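Local coordinates for coat protein (Sulfolobus turreted icosahedral virus, PDB 2BBD) that probably builds the shell of an archaeal virus as its major coat protein, with a double jelly-roll fold that points to shared ancestry with bacterial and eukaryotic viruses, at residues N27-K32 / P124-Q129; F64-E69 / F118-F123; A179-K184 / V310-P315; D284-P289 / P315-L320. All coordinates share one frame; numbering follows the deposited sequence.

Interaction 1 of 4, residues N27-K32 / P124-Q129; sequences NNFIRK and PATMVQ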
loop_
_atom_site.group_PDB
_atom_site.type_symbol
_atom_site.label_atom_id
_atom_site.label_comp_id
_atom_site.label_asym_id
_atom_site.label_seq_id
_atom_site.Cartn_x
_atom_site.Cartn_y
_atom_site.Cartn_z
ATOM N N ASN A 27 18.997 -1.003 -14.209
ATOM C CA ASN A 27 20.316 -0.394 -14.226
ATOM C C ASN A 27 21.180 -0.802 -13.053
ATOM O O ASN A 27 22.401 -0.852 -13.164
ATOM C CB ASN A 27 20.191 1.123 -14.229
ATOM C CG ASN A 27 19.457 1.645 -15.445
ATOM O OD1 ASN A 27 19.185 2.839 -15.545
ATOM N ND2 ASN A 27 19.134 0.753 -16.377
ATOM N N ASN A 28 20.540 -1.068 -11.925
ATOM C CA ASN A 28 21.229 -1.461 -10.703
ATOM C C ASN A 28 20.176 -1.994 -9.757
ATOM O O ASN A 28 19.019 -2.210 -10.153
ATOM C CB ASN A 28 21.900 -0.249 -10.055
ATOM C CG ASN A 28 23.339 -0.070 -10.491
ATOM O OD1 ASN A 28 24.146 -0.997 -10.397
ATOM N ND2 ASN A 28 23.674 1.131 -10.959
ATOM N N PHE A 29 20.577 -2.221 -8.512
ATOM C CA PHE A 29 19.630 -2.677 -7.511
ATOM C C PHE A 29 18.666 -1.502 -7.323
ATOM O O PHE A 29 19.053 -0.345 -7.507
ATOM C CB PHE A 29 20.349 -3.004 -6.193
ATOM C CG PHE A 29 20.936 -4.396 -6.144
ATOM C CD1 PHE A 29 21.051 -5.070 -4.927
ATOM C CD2 PHE A 29 21.375 -5.034 -7.305
ATOM C CE1 PHE A 29 21.595 -6.363 -4.865
ATOM C CE2 PHE A 29 21.921 -6.326 -7.254
ATOM C CZ PHE A 29 22.031 -6.988 -6.035
ATOM N N ILE A 30 17.424 -1.798 -6.959
ATOM C CA ILE A 30 16.406 -0.762 -6.780
ATOM C C ILE A 30 15.897 -0.694 -5.343
ATOM O O ILE A 30 15.455 -1.699 -4.793
ATOM C CB ILE A 30 15.209 -1.033 -7.727
ATOM C CG1 ILE A 30 15.681 -0.941 -9.185
ATOM C CG2 ILE A 30 14.062 -0.062 -7.432
ATOM C CD1 ILE A 30 14.674 -1.486 -10.202
ATOM N N ARG A 31 15.965 0.488 -4.740
ATOM C CA ARG A 31 15.487 0.668 -3.375
ATOM C C ARG A 31 14.026 1.118 -3.386
ATOM O O ARG A 31 13.242 0.756 -2.501
ATOM C CB ARG A 31 16.357 1.681 -2.635
ATOM C CG ARG A 31 17.788 1.203 -2.393
ATOM C CD ARG A 31 18.568 2.264 -1.668
ATOM N NE ARG A 31 18.084 2.405 -0.298
ATOM C CZ ARG A 31 18.365 1.542 0.673
ATOM N NH1 ARG A 31 19.133 0.491 0.419
ATOM N NH2 ARG A 31 17.870 1.717 1.888
ATOM N N LYS A 32 13.650 1.906 -4.389
ATOM C CA LYS A 32 12.264 2.323 -4.485
ATOM C C LYS A 32 11.844 2.886 -5.837
ATOM O O LYS A 32 12.670 3.214 -6.688
ATOM C CB LYS A 32 11.916 3.321 -3.368
ATOM C CG LYS A 32 12.400 4.746 -3.546
ATOM C CD LYS A 32 11.775 5.644 -2.458
ATOM C CE LYS A 32 12.235 7.103 -2.551
ATOM N NZ LYS A 32 11.706 7.805 -3.755
ATOM N N PRO A 124 17.380 -6.885 -5.999
ATOM C CA PRO A 124 18.479 -7.199 -6.922
ATOM C C PRO A 124 17.970 -7.204 -8.369
ATOM O O PRO A 124 17.946 -8.244 -9.044
ATOM C CB PRO A 124 18.931 -8.574 -6.444
ATOM C CG PRO A 124 17.622 -9.221 -6.052
ATOM C CD PRO A 124 16.877 -8.102 -5.329
ATOM N N ALA A 125 17.569 -6.026 -8.834
ATOM C CA ALA A 125 17.002 -5.861 -10.166
ATOM C C ALA A 125 17.881 -6.349 -11.311
ATOM O O ALA A 125 17.375 -6.847 -12.309
ATOM C CB ALA A 125 16.626 -4.402 -10.380
ATOM N N THR A 126 19.192 -6.211 -11.170
ATOM C CA THR A 126 20.108 -6.645 -12.217
ATOM C C THR A 126 20.189 -8.170 -12.325
ATOM O O THR A 126 20.814 -8.700 -13.236
ATOM C CB THR A 126 21.522 -6.087 -11.978
ATOM O OG1 THR A 126 22.001 -6.526 -10.701
ATOM C CG2 THR A 126 21.504 -4.566 -12.006
HETATM N N MSE A 127 19.533 -8.876 -11.410
HETATM C CA MSE A 127 19.571 -10.331 -11.424
HETATM C C MSE A 127 18.255 -10.987 -11.826
HETATM O O MSE A 127 18.162 -12.216 -11.904
HETATM C CB MSE A 127 20.022 -10.835 -10.051
HETATM C CG MSE A 127 21.455 -10.428 -9.723
HETATM SE SE MSE A 127 22.118 -11.081 -8.023
HETATM C CE MSE A 127 22.371 -12.945 -8.500
ATOM N N VAL A 128 17.242 -10.170 -12.096
ATOM C CA VAL A 128 15.938 -10.695 -12.484
ATOM C C VAL A 128 15.537 -10.174 -13.863
ATOM O O VAL A 128 16.200 -9.302 -14.422
ATOM C CB VAL A 128 14.835 -10.295 -11.467
ATOM C CG1 VAL A 128 15.237 -10.707 -10.054
ATOM C CG2 VAL A 128 14.581 -8.800 -11.542
ATOM N N GLN A 129 14.439 -10.708 -14.388
ATOM C CA GLN A 129 13.934 -10.320 -15.695
ATOM C C GLN A 129 12.556 -9.681 -15.636
ATOM O O GLN A 129 11.754 -9.979 -14.756
ATOM C CB GLN A 129 13.834 -11.550 -16.611
ATOM C CG GLN A 129 15.152 -12.258 -16.880
ATOM C CD GLN A 129 15.901 -11.663 -18.052
ATOM O OE1 GLN A 129 16.045 -10.441 -18.160
ATOM N NE2 GLN A 129 16.390 -12.527 -18.942
#

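Interaction 2 of 4, residues F64-E69 / F118-F123; sequences FNLSYE and FDLARF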
loop_
_atom_site.group_PDB
_atom_site.type_symbol
_atom_site.label_atom_id
_atom_site.label_comp_id
_atom_site.label_asym_id
_atom_site.label_seq_id
_atom_site.Cartn_x
_atom_site.Cartn_y
_atom_site.Cartn_z
ATOM N N PHE A 64 -2.455 -0.785 -8.448
ATOM C CA PHE A 64 -1.041 -0.794 -8.809
ATOM C C PHE A 64 -0.578 -2.230 -8.682
ATOM O O PHE A 64 -0.858 -2.892 -7.675
ATOM C CB PHE A 64 -0.177 0.021 -7.847
ATOM C CG PHE A 64 -0.244 1.494 -8.058
ATOM C CD1 PHE A 64 0.234 2.066 -9.225
ATOM C CD2 PHE A 64 -0.741 2.326 -7.059
ATOM C CE1 PHE A 64 0.224 3.452 -9.393
ATOM C CE2 PHE A 64 -0.754 3.702 -7.218
ATOM C CZ PHE A 64 -0.269 4.268 -8.387
ATOM N N ASN A 65 0.129 -2.715 -9.690
ATOM C CA ASN A 65 0.666 -4.062 -9.624
ATOM C C ASN A 65 2.139 -4.043 -10.013
ATOM O O ASN A 65 2.494 -3.680 -11.136
ATOM C CB ASN A 65 -0.120 -5.005 -10.531
ATOM C CG ASN A 65 0.298 -6.443 -10.358
ATOM O OD1 ASN A 65 1.358 -6.867 -10.842
ATOM N ND2 ASN A 65 -0.520 -7.207 -9.646
ATOM N N LEU A 66 3.000 -4.419 -9.073
ATOM C CA LEU A 66 4.440 -4.450 -9.328
ATOM C C LEU A 66 4.889 -5.903 -9.291
ATOM O O LEU A 66 4.715 -6.601 -8.284
ATOM C CB LEU A 66 5.205 -3.639 -8.281
ATOM C CG LEU A 66 6.723 -3.587 -8.495
ATOM C CD1 LEU A 66 7.032 -2.845 -9.798
ATOM C CD2 LEU A 66 7.390 -2.900 -7.327
ATOM N N SER A 67 5.446 -6.361 -10.405
ATOM C CA SER A 67 5.891 -7.735 -10.511
ATOM C C SER A 67 7.105 -7.883 -11.430
ATOM O O SER A 67 7.438 -6.978 -12.193
ATOM C CB SER A 67 4.744 -8.591 -11.048
ATOM O OG SER A 67 4.490 -8.266 -12.399
ATOM N N TYR A 68 7.763 -9.035 -11.338
ATOM C CA TYR A 68 8.926 -9.332 -12.165
ATOM C C TYR A 68 8.879 -10.809 -12.539
ATOM O O TYR A 68 8.188 -11.600 -11.891
ATOM C CB TYR A 68 10.233 -9.010 -11.426
ATOM C CG TYR A 68 10.446 -9.796 -10.156
ATOM C CD1 TYR A 68 9.765 -9.468 -8.986
ATOM C CD2 TYR A 68 11.306 -10.891 -10.133
ATOM C CE1 TYR A 68 9.935 -10.220 -7.820
ATOM C CE2 TYR A 68 11.484 -11.645 -8.982
ATOM C CZ TYR A 68 10.794 -11.309 -7.829
ATOM O OH TYR A 68 10.940 -12.081 -6.701
ATOM N N GLU A 69 9.594 -11.165 -13.601
ATOM C CA GLU A 69 9.634 -12.539 -14.080
ATOM C C GLU A 69 8.250 -13.092 -14.351
ATOM O O GLU A 69 8.011 -14.290 -14.213
ATOM C CB GLU A 69 10.366 -13.427 -13.081
ATOM C CG GLU A 69 11.857 -13.441 -13.307
ATOM C CD GLU A 69 12.607 -14.024 -12.133
ATOM O OE1 GLU A 69 12.126 -15.031 -11.566
ATOM O OE2 GLU A 69 13.679 -13.478 -11.786
ATOM N N PHE A 118 6.803 3.018 -3.829
ATOM C CA PHE A 118 6.904 1.589 -3.609
ATOM C C PHE A 118 8.279 1.330 -3.004
ATOM O O PHE A 118 9.315 1.614 -3.613
ATOM C CB PHE A 118 6.766 0.817 -4.930
ATOM C CG PHE A 118 5.483 1.092 -5.667
ATOM C CD1 PHE A 118 5.300 2.288 -6.355
ATOM C CD2 PHE A 118 4.438 0.177 -5.627
ATOM C CE1 PHE A 118 4.088 2.575 -6.991
ATOM C CE2 PHE A 118 3.226 0.444 -6.253
ATOM C CZ PHE A 118 3.048 1.649 -6.937
ATOM N N ASP A 119 8.286 0.818 -1.784
ATOM C CA ASP A 119 9.531 0.510 -1.114
ATOM C C ASP A 119 9.884 -0.920 -1.513
ATOM O O ASP A 119 9.141 -1.848 -1.228
ATOM C CB ASP A 119 9.341 0.640 0.398
ATOM C CG ASP A 119 10.616 0.385 1.177
ATOM O OD1 ASP A 119 10.600 0.633 2.399
ATOM O OD2 ASP A 119 11.625 -0.066 0.586
ATOM N N LEU A 120 11.004 -1.085 -2.207
ATOM C CA LEU A 120 11.440 -2.409 -2.636
ATOM C C LEU A 120 12.616 -2.908 -1.814
ATOM O O LEU A 120 13.347 -3.782 -2.266
ATOM C CB LEU A 120 11.855 -2.401 -4.110
ATOM C CG LEU A 120 10.774 -2.332 -5.191
ATOM C CD1 LEU A 120 10.114 -0.971 -5.177
ATOM C CD2 LEU A 120 11.406 -2.602 -6.545
ATOM N N ALA A 121 12.800 -2.357 -0.617
ATOM C CA ALA A 121 13.919 -2.755 0.232
ATOM C C ALA A 121 15.172 -2.530 -0.619
ATOM O O ALA A 121 15.507 -1.386 -0.942
ATOM C CB ALA A 121 13.777 -4.226 0.625
ATOM N N ARG A 122 15.873 -3.599 -0.971
ATOM C CA ARG A 122 17.035 -3.450 -1.845
ATOM C C ARG A 122 16.970 -4.600 -2.834
ATOM O O ARG A 122 17.701 -5.575 -2.735
ATOM C CB ARG A 122 18.349 -3.470 -1.062
ATOM C CG ARG A 122 19.453 -2.733 -1.804
ATOM C CD ARG A 122 20.775 -2.758 -1.065
ATOM N NE ARG A 122 21.298 -4.113 -0.944
ATOM C CZ ARG A 122 22.505 -4.399 -0.465
ATOM N NH1 ARG A 122 23.313 -3.419 -0.063
ATOM N NH2 ARG A 122 22.905 -5.662 -0.394
ATOM N N PHE A 123 16.049 -4.461 -3.782
ATOM C CA PHE A 123 15.778 -5.452 -4.814
ATOM C C PHE A 123 16.928 -5.634 -5.805
ATOM O O PHE A 123 17.412 -4.668 -6.395
ATOM C CB PHE A 123 14.510 -5.033 -5.557
ATOM C CG PHE A 123 13.916 -6.107 -6.402
ATOM C CD1 PHE A 123 13.275 -7.190 -5.820
ATOM C CD2 PHE A 123 13.992 -6.034 -7.792
ATOM C CE1 PHE A 123 12.711 -8.198 -6.611
ATOM C CE2 PHE A 123 13.432 -7.032 -8.593
ATOM C CZ PHE A 123 12.789 -8.117 -8.002
#

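Interaction 3 of 4, residues A179-K184 / V310-P315; sequences ATVLPK and VSYVLP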
loop_
_atom_site.group_PDB
_atom_site.type_symbol
_atom_site.label_atom_id
_atom_site.label_comp_id
_atom_site.label_asym_id
_atom_site.label_seq_id
_atom_site.Cartn_x
_atom_site.Cartn_y
_atom_site.Cartn_z
ATOM N N ALA A 179 21.271 -12.227 1.488
ATOM C CA ALA A 179 20.644 -11.249 2.378
ATOM C C ALA A 179 19.492 -10.473 1.737
ATOM O O ALA A 179 19.260 -9.305 2.064
ATOM C CB ALA A 179 21.701 -10.263 2.885
ATOM N N THR A 180 18.758 -11.120 0.842
ATOM C CA THR A 180 17.657 -10.457 0.165
ATOM C C THR A 180 16.330 -10.447 0.929
ATOM O O THR A 180 15.855 -11.483 1.399
ATOM C CB THR A 180 17.405 -11.086 -1.228
ATOM O OG1 THR A 180 18.508 -10.789 -2.095
ATOM C CG2 THR A 180 16.109 -10.536 -1.844
ATOM N N VAL A 181 15.747 -9.257 1.041
ATOM C CA VAL A 181 14.451 -9.079 1.674
ATOM C C VAL A 181 13.506 -8.618 0.561
ATOM O O VAL A 181 13.692 -7.547 -0.016
ATOM C CB VAL A 181 14.480 -7.996 2.783
ATOM C CG1 VAL A 181 13.089 -7.833 3.380
ATOM C CG2 VAL A 181 15.472 -8.384 3.871
ATOM N N LEU A 182 12.506 -9.437 0.259
ATOM C CA LEU A 182 11.531 -9.124 -0.783
ATOM C C LEU A 182 10.208 -8.603 -0.225
ATOM O O LEU A 182 9.520 -9.304 0.515
ATOM C CB LEU A 182 11.228 -10.369 -1.620
ATOM C CG LEU A 182 12.365 -11.003 -2.420
ATOM C CD1 LEU A 182 11.842 -12.223 -3.168
ATOM C CD2 LEU A 182 12.932 -9.977 -3.389
ATOM N N PRO A 183 9.834 -7.364 -0.572
ATOM C CA PRO A 183 8.567 -6.843 -0.063
ATOM C C PRO A 183 7.409 -7.628 -0.673
ATOM O O PRO A 183 7.497 -8.089 -1.811
ATOM C CB PRO A 183 8.593 -5.381 -0.508
ATOM C CG PRO A 183 9.403 -5.432 -1.774
ATOM C CD PRO A 183 10.530 -6.356 -1.390
ATOM N N LYS A 184 6.350 -7.815 0.111
ATOM C CA LYS A 184 5.149 -8.518 -0.335
ATOM C C LYS A 184 3.966 -7.715 0.217
ATOM O O LYS A 184 3.333 -8.095 1.202
ATOM C CB LYS A 184 5.124 -9.943 0.211
ATOM C CG LYS A 184 3.997 -10.798 -0.358
ATOM C CD LYS A 184 3.947 -12.150 0.326
ATOM C CE LYS A 184 2.896 -13.060 -0.290
ATOM N NZ LYS A 184 3.234 -13.438 -1.696
ATOM N N VAL A 310 1.515 -4.663 4.760
ATOM C CA VAL A 310 2.876 -4.307 4.437
ATOM C C VAL A 310 3.723 -5.428 5.033
ATOM O O VAL A 310 4.067 -5.397 6.213
ATOM C CB VAL A 310 3.275 -2.955 5.044
ATOM C CG1 VAL A 310 4.720 -2.667 4.727
ATOM C CG2 VAL A 310 2.382 -1.845 4.477
ATOM N N SER A 311 4.024 -6.426 4.206
ATOM C CA SER A 311 4.811 -7.582 4.616
ATOM C C SER A 311 6.032 -7.798 3.711
ATOM O O SER A 311 6.189 -7.132 2.687
ATOM C CB SER A 311 3.940 -8.844 4.572
ATOM O OG SER A 311 2.796 -8.730 5.405
ATOM N N TYR A 312 6.894 -8.731 4.108
ATOM C CA TYR A 312 8.078 -9.079 3.330
ATOM C C TYR A 312 8.400 -10.562 3.502
ATOM O O TYR A 312 7.911 -11.217 4.424
ATOM C CB TYR A 312 9.287 -8.229 3.728
ATOM C CG TYR A 312 9.656 -8.276 5.192
ATOM C CD1 TYR A 312 9.040 -7.425 6.111
ATOM C CD2 TYR A 312 10.634 -9.158 5.657
ATOM C CE1 TYR A 312 9.387 -7.447 7.450
ATOM C CE2 TYR A 312 10.993 -9.187 7.005
ATOM C CZ TYR A 312 10.362 -8.329 7.894
ATOM O OH TYR A 312 10.684 -8.358 9.231
ATOM N N VAL A 313 9.218 -11.084 2.597
ATOM C CA VAL A 313 9.596 -12.485 2.620
ATOM C C VAL A 313 11.084 -12.607 2.363
ATOM O O VAL A 313 11.655 -11.826 1.595
ATOM C CB VAL A 313 8.857 -13.281 1.514
ATOM C CG1 VAL A 313 9.389 -14.710 1.451
ATOM C CG2 VAL A 313 7.368 -13.285 1.778
ATOM N N LEU A 314 11.710 -13.578 3.020
ATOM C CA LEU A 314 13.135 -13.840 2.834
ATOM C C LEU A 314 13.210 -15.056 1.924
ATOM O O LEU A 314 12.853 -16.161 2.326
ATOM C CB LEU A 314 13.816 -14.164 4.161
ATOM C CG LEU A 314 13.647 -13.164 5.304
ATOM C CD1 LEU A 314 14.632 -13.535 6.407
ATOM C CD2 LEU A 314 13.907 -11.748 4.827
ATOM N N PRO A 315 13.665 -14.865 0.681
ATOM C CA PRO A 315 13.758 -15.991 -0.253
ATOM C C PRO A 315 14.666 -17.127 0.228
ATOM O O PRO A 315 14.505 -18.268 -0.184
ATOM C CB PRO A 315 14.249 -15.328 -1.540
ATOM C CG PRO A 315 15.069 -14.182 -1.037
ATOM C CD PRO A 315 14.221 -13.636 0.089
#

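Interaction 4 of 4, residues D284-P289 / P315-L320; sequences DLTHAP and PYYDQL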
loop_
_atom_site.group_PDB
_atom_site.type_symbol
_atom_site.label_atom_id
_atom_site.label_comp_id
_atom_site.label_asym_id
_atom_site.label_seq_id
_atom_site.Cartn_x
_atom_site.Cartn_y
_atom_site.Cartn_z
ATOM N N ASP A 284 6.303 -12.807 12.354
ATOM C CA ASP A 284 6.867 -13.747 11.392
ATOM C C ASP A 284 6.057 -15.026 11.257
ATOM O O ASP A 284 6.099 -15.899 12.122
ATOM C CB ASP A 284 8.308 -14.081 11.789
ATOM C CG ASP A 284 8.945 -15.125 10.885
ATOM O OD1 ASP A 284 8.300 -15.565 9.911
ATOM O OD2 ASP A 284 10.104 -15.506 11.151
ATOM N N LEU A 285 5.332 -15.143 10.154
ATOM C CA LEU A 285 4.521 -16.321 9.915
ATOM C C LEU A 285 5.071 -17.157 8.764
ATOM O O LEU A 285 4.334 -17.929 8.147
ATOM C CB LEU A 285 3.081 -15.909 9.611
ATOM C CG LEU A 285 2.358 -15.076 10.676
ATOM C CD1 LEU A 285 0.895 -14.956 10.278
ATOM C CD2 LEU A 285 2.471 -15.728 12.059
ATOM N N THR A 286 6.366 -17.009 8.486
ATOM C CA THR A 286 7.002 -17.740 7.389
ATOM C C THR A 286 6.676 -19.232 7.363
ATOM O O THR A 286 6.359 -19.781 6.310
ATOM C CB THR A 286 8.533 -17.581 7.419
ATOM O OG1 THR A 286 8.871 -16.189 7.393
ATOM C CG2 THR A 286 9.163 -18.261 6.208
ATOM N N HIS A 287 6.750 -19.893 8.512
ATOM C CA HIS A 287 6.456 -21.321 8.563
ATOM C C HIS A 287 5.264 -21.659 9.460
ATOM O O HIS A 287 5.080 -22.808 9.860
ATOM C CB HIS A 287 7.696 -22.095 9.025
ATOM C CG HIS A 287 8.827 -22.072 8.040
ATOM N ND1 HIS A 287 8.713 -22.585 6.765
ATOM C CD2 HIS A 287 10.097 -21.614 8.150
ATOM C CE1 HIS A 287 9.864 -22.443 6.132
ATOM N NE2 HIS A 287 10.722 -21.859 6.949
ATOM N N ALA A 288 4.450 -20.654 9.759
ATOM C CA ALA A 288 3.279 -20.842 10.604
ATOM C C ALA A 288 2.180 -21.612 9.876
ATOM O O ALA A 288 2.167 -21.676 8.648
ATOM C CB ALA A 288 2.746 -19.477 11.063
ATOM N N PRO A 289 1.252 -22.224 10.631
ATOM C CA PRO A 289 0.143 -22.987 10.048
ATOM C C PRO A 289 -0.863 -21.993 9.475
ATOM O O PRO A 289 -0.872 -20.824 9.866
ATOM C CB PRO A 289 -0.441 -23.736 11.251
ATOM C CG PRO A 289 0.685 -23.775 12.240
ATOM C CD PRO A 289 1.297 -22.414 12.090
ATOM N N PRO A 315 13.665 -14.865 0.681
ATOM C CA PRO A 315 13.758 -15.991 -0.253
ATOM C C PRO A 315 14.666 -17.127 0.228
ATOM O O PRO A 315 14.505 -18.268 -0.184
ATOM C CB PRO A 315 14.249 -15.328 -1.540
ATOM C CG PRO A 315 15.069 -14.182 -1.037
ATOM C CD PRO A 315 14.221 -13.636 0.089
ATOM N N TYR A 316 15.599 -16.808 1.116
ATOM C CA TYR A 316 16.531 -17.794 1.656
ATOM C C TYR A 316 16.410 -17.842 3.178
ATOM O O TYR A 316 17.404 -18.017 3.889
ATOM C CB TYR A 316 17.964 -17.425 1.258
ATOM C CG TYR A 316 18.128 -17.248 -0.232
ATOM C CD1 TYR A 316 18.444 -16.002 -0.779
ATOM C CD2 TYR A 316 17.912 -18.314 -1.103
ATOM C CE1 TYR A 316 18.533 -15.824 -2.160
ATOM C CE2 TYR A 316 17.998 -18.145 -2.483
ATOM C CZ TYR A 316 18.307 -16.899 -3.002
ATOM O OH TYR A 316 18.372 -16.736 -4.367
ATOM N N TYR A 317 15.181 -17.674 3.660
ATOM C CA TYR A 317 14.862 -17.680 5.086
ATOM C C TYR A 317 15.630 -18.756 5.860
ATOM O O TYR A 317 16.396 -18.452 6.770
ATOM C CB TYR A 317 13.360 -17.910 5.264
ATOM C CG TYR A 317 12.880 -17.812 6.694
ATOM C CD1 TYR A 317 12.604 -16.574 7.272
ATOM C CD2 TYR A 317 12.700 -18.960 7.470
ATOM C CE1 TYR A 317 12.156 -16.479 8.585
ATOM C CE2 TYR A 317 12.254 -18.874 8.787
ATOM C CZ TYR A 317 11.985 -17.632 9.335
ATOM O OH TYR A 317 11.538 -17.533 10.628
ATOM N N ASP A 318 15.406 -20.010 5.484
ATOM C CA ASP A 318 16.048 -21.154 6.126
ATOM C C ASP A 318 17.563 -21.013 6.248
ATOM O O ASP A 318 18.098 -21.035 7.357
ATOM C CB ASP A 318 15.683 -22.434 5.371
ATOM C CG ASP A 318 14.208 -22.763 5.483
ATOM O OD1 ASP A 318 13.702 -23.567 4.676
ATOM O OD2 ASP A 318 13.551 -22.213 6.392
ATOM N N GLN A 319 18.253 -20.866 5.120
ATOM C CA GLN A 319 19.702 -20.704 5.144
ATOM C C GLN A 319 20.133 -19.684 6.197
ATOM O O GLN A 319 21.023 -19.958 7.006
ATOM C CB GLN A 319 20.222 -20.266 3.768
ATOM C CG GLN A 319 20.146 -21.338 2.695
ATOM C CD GLN A 319 20.941 -20.973 1.450
ATOM O OE1 GLN A 319 20.578 -20.060 0.707
ATOM N NE2 GLN A 319 22.039 -21.685 1.221
ATOM N N LEU A 320 19.500 -18.512 6.193
ATOM C CA LEU A 320 19.836 -17.465 7.153
ATOM C C LEU A 320 19.617 -17.905 8.594
ATOM O O LEU A 320 20.281 -17.415 9.509
ATOM C CB LEU A 320 19.007 -16.210 6.884
ATOM C CG LEU A 320 19.374 -15.395 5.642
ATOM C CD1 LEU A 320 18.298 -14.357 5.388
ATOM C CD2 LEU A 320 20.727 -14.728 5.836
#

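Interaction 1 of 4, residues N27-K32 / P124-Q129
The start of strand 29-43, at F29 and I30, packs by apolar and CH-pi contact against P124, A125 and T126, the first residues of the loop between strands 108-123 and 131-137. P124 lies over one face of the F29 phenyl ring: its CA stands 3.5 Å from the ring centroid and 7° off the ring normal, while P124 CB reaches the rim at F29 CZ (3.5 Å). F29 CG lies beside the backbone N (chi1 -84°), and the end of the ring comes nearer the loop than the direction of CB suggests. T126 meets the same ring in its plane, OG1 lying 3.5 Å from F29 CE2. The other branch of T126, CG2, presses on the backbone of N28, 3.4 Å from its CA. Between these contacts A125 points its methyl at the strand, with CB 3.5 Å from I30 CD1 and close to the carbonyl oxygen of N28. A short 3-10 turn, closed by M127 N donating to P124 O (2.9 Å), presents the three residues together. N28 ND2 is hydrogen-bonded to the hydroxyl of Y4. Corners where a strand of one sheet leads into a strand of the facing sheet are typical of a jelly-roll sandwich.

Interaction 2 of 4, residues F64-E69 / F118-F123
Strand 64-68, bearing F64, L66 and Y68, and strand 118-120, bearing F118 and L120, face each other at a closest axis approach of 10.5 Å, their directions only 21° apart. That separation is too wide for backbone pairing, and the alternate side chains of the two strands meet in the middle. F118 drives its rim into the face of F64: the ring planes stand at 87°, and F118 CZ comes 3.5 Å from F64 CG, offset from the ring centre toward the CB end. This T-shaped pair is extended by W116 and Y75, which make further edge-to-face contacts with F64 and F118 respectively. The strands belong to different sheets, 118-120 to the one that also holds strand 29-43 and 64-68 to the one that also holds 131-137, and the buried row of side chains is the interior of a jelly-roll sandwich. Next along the row, L66 and L120 reach toward each other tip to tip, L66 CD2 lying 4.0 Å from L120 CD1. Beyond A121 and R122, where the chain turns a corner, F123 reaches back to Y68. Its CZ stands over the centre of the phenol ring, 3.5 Å from Y68 CD1, in a second edge-to-face pair, here with planes inclined at 69°. The corner itself carries an Asx turn, D119 OD2 accepting from A121 N at 2.8 Å. V128 and I131 pack against both Y68 and F123.

Interaction 3 of 4, residues A179-K184 / V310-P315
V181 and Y312 cross obliquely just before strand 182-193 begins to pair with strand 303-313, its antiparallel neighbour in the large sheet that runs through the double jelly roll. V181 CG1, anti to its backbone N (chi1 179°), approaches the near end of the tyrosine ring, 3.6 Å from Y312 CD2. The other methyl of V181 turns to L314, whose side chain lies alongside it and points the same way, CG2 to CD2 being 3.8 Å. The end of the Y312 side chain leads away from segment 179-184, and its hydroxyl is bonded to D282. P183 lies opposite Y312 in a non-hydrogen-bonded pair, on the same face of the sheet. On the other face are L182, V313, K184 and S311, whose OG is bonded to Q209. There the aliphatic part of K184 runs side by side with V313, CD 3.9 Å from V313 CG2, before the chain bends at the last torsion. The backbones are tied by reciprocal bonds, L182 N to V313 O at 2.9 Å and V313 N to L182 O at 2.8 Å, and K184 N bonds to S311 O. Past the strand ends the P315 ring crosses the side chain of T180 at about a right angle and that of L182 obliquely. P315 CG lies 3.9 Å from T180 CG2, and P315 CD sits just 3.0 Å from the carbonyl oxygen of T180.

Interaction 4 of 4, residues D284-P289 / P315-L320
T286 covers one face of the Y317 ring, D284 meets its hydroxyl tip, and the H287 ring stands by it obliquely with planes at 71°, D318 OD2 lying at the edge of both rings. The T286 methyl makes a CH-pi contact, CG2 lying over the ring centre 3.8 Å from the centroid; the same methyl lies over the centre of the H287 imidazole, between the two rings. D284, T286 and H287 belong to an Asx turn at the end of strand 270-284 that overlaps a type I turn from L285 to A288, and they face the first turn of the last modelled helix, 317-321. D284 and Y317 reach toward each other tip to tip: the phenol OH donates a short bond of 2.5 Å to D284 OD2, on the syn side. The other oxygen, D284 OD1, is gripped twice, by the T286 backbone N at 2.8 Å and by T286 OG1 at 2.7 Å, which fixes the carboxylate and the threonine together. Y317 points its CB at the loop, with CG anti to the backbone N (chi1 -175°). H287 slides past that ring in the opposite direction, its CD2 3.5 Å from Y317 CE2, and joins the helix through D318. Imidazole and carboxylate are close to coplanar, 19° apart, and H287 NE2 donates to the syn lone pair of D318 OD2 at 2.9 Å.

How the interactions relate
Interactions 1 and 2 adjoin, with centres 9 Å apart. They share the sheet pairing of strands 29-43 and 108-123, where L120 N probably bonds to R31 O, and interaction 2 falls within the chain interval that interaction 1 spans. Interaction 3 opens later in the sequence, its centre 10 Å from that of interaction 2; L182 packs on Y68 and F123, so the first jelly roll meets the strand that probably begins the second. Interactions 3 and 4 alternate along the chain and share P315, where strand 303-313 hands over to helix 317-321. Together they trace a path from the core of the N-terminal sandwich, across the large sheet, to the surface near the end of the modelled chain.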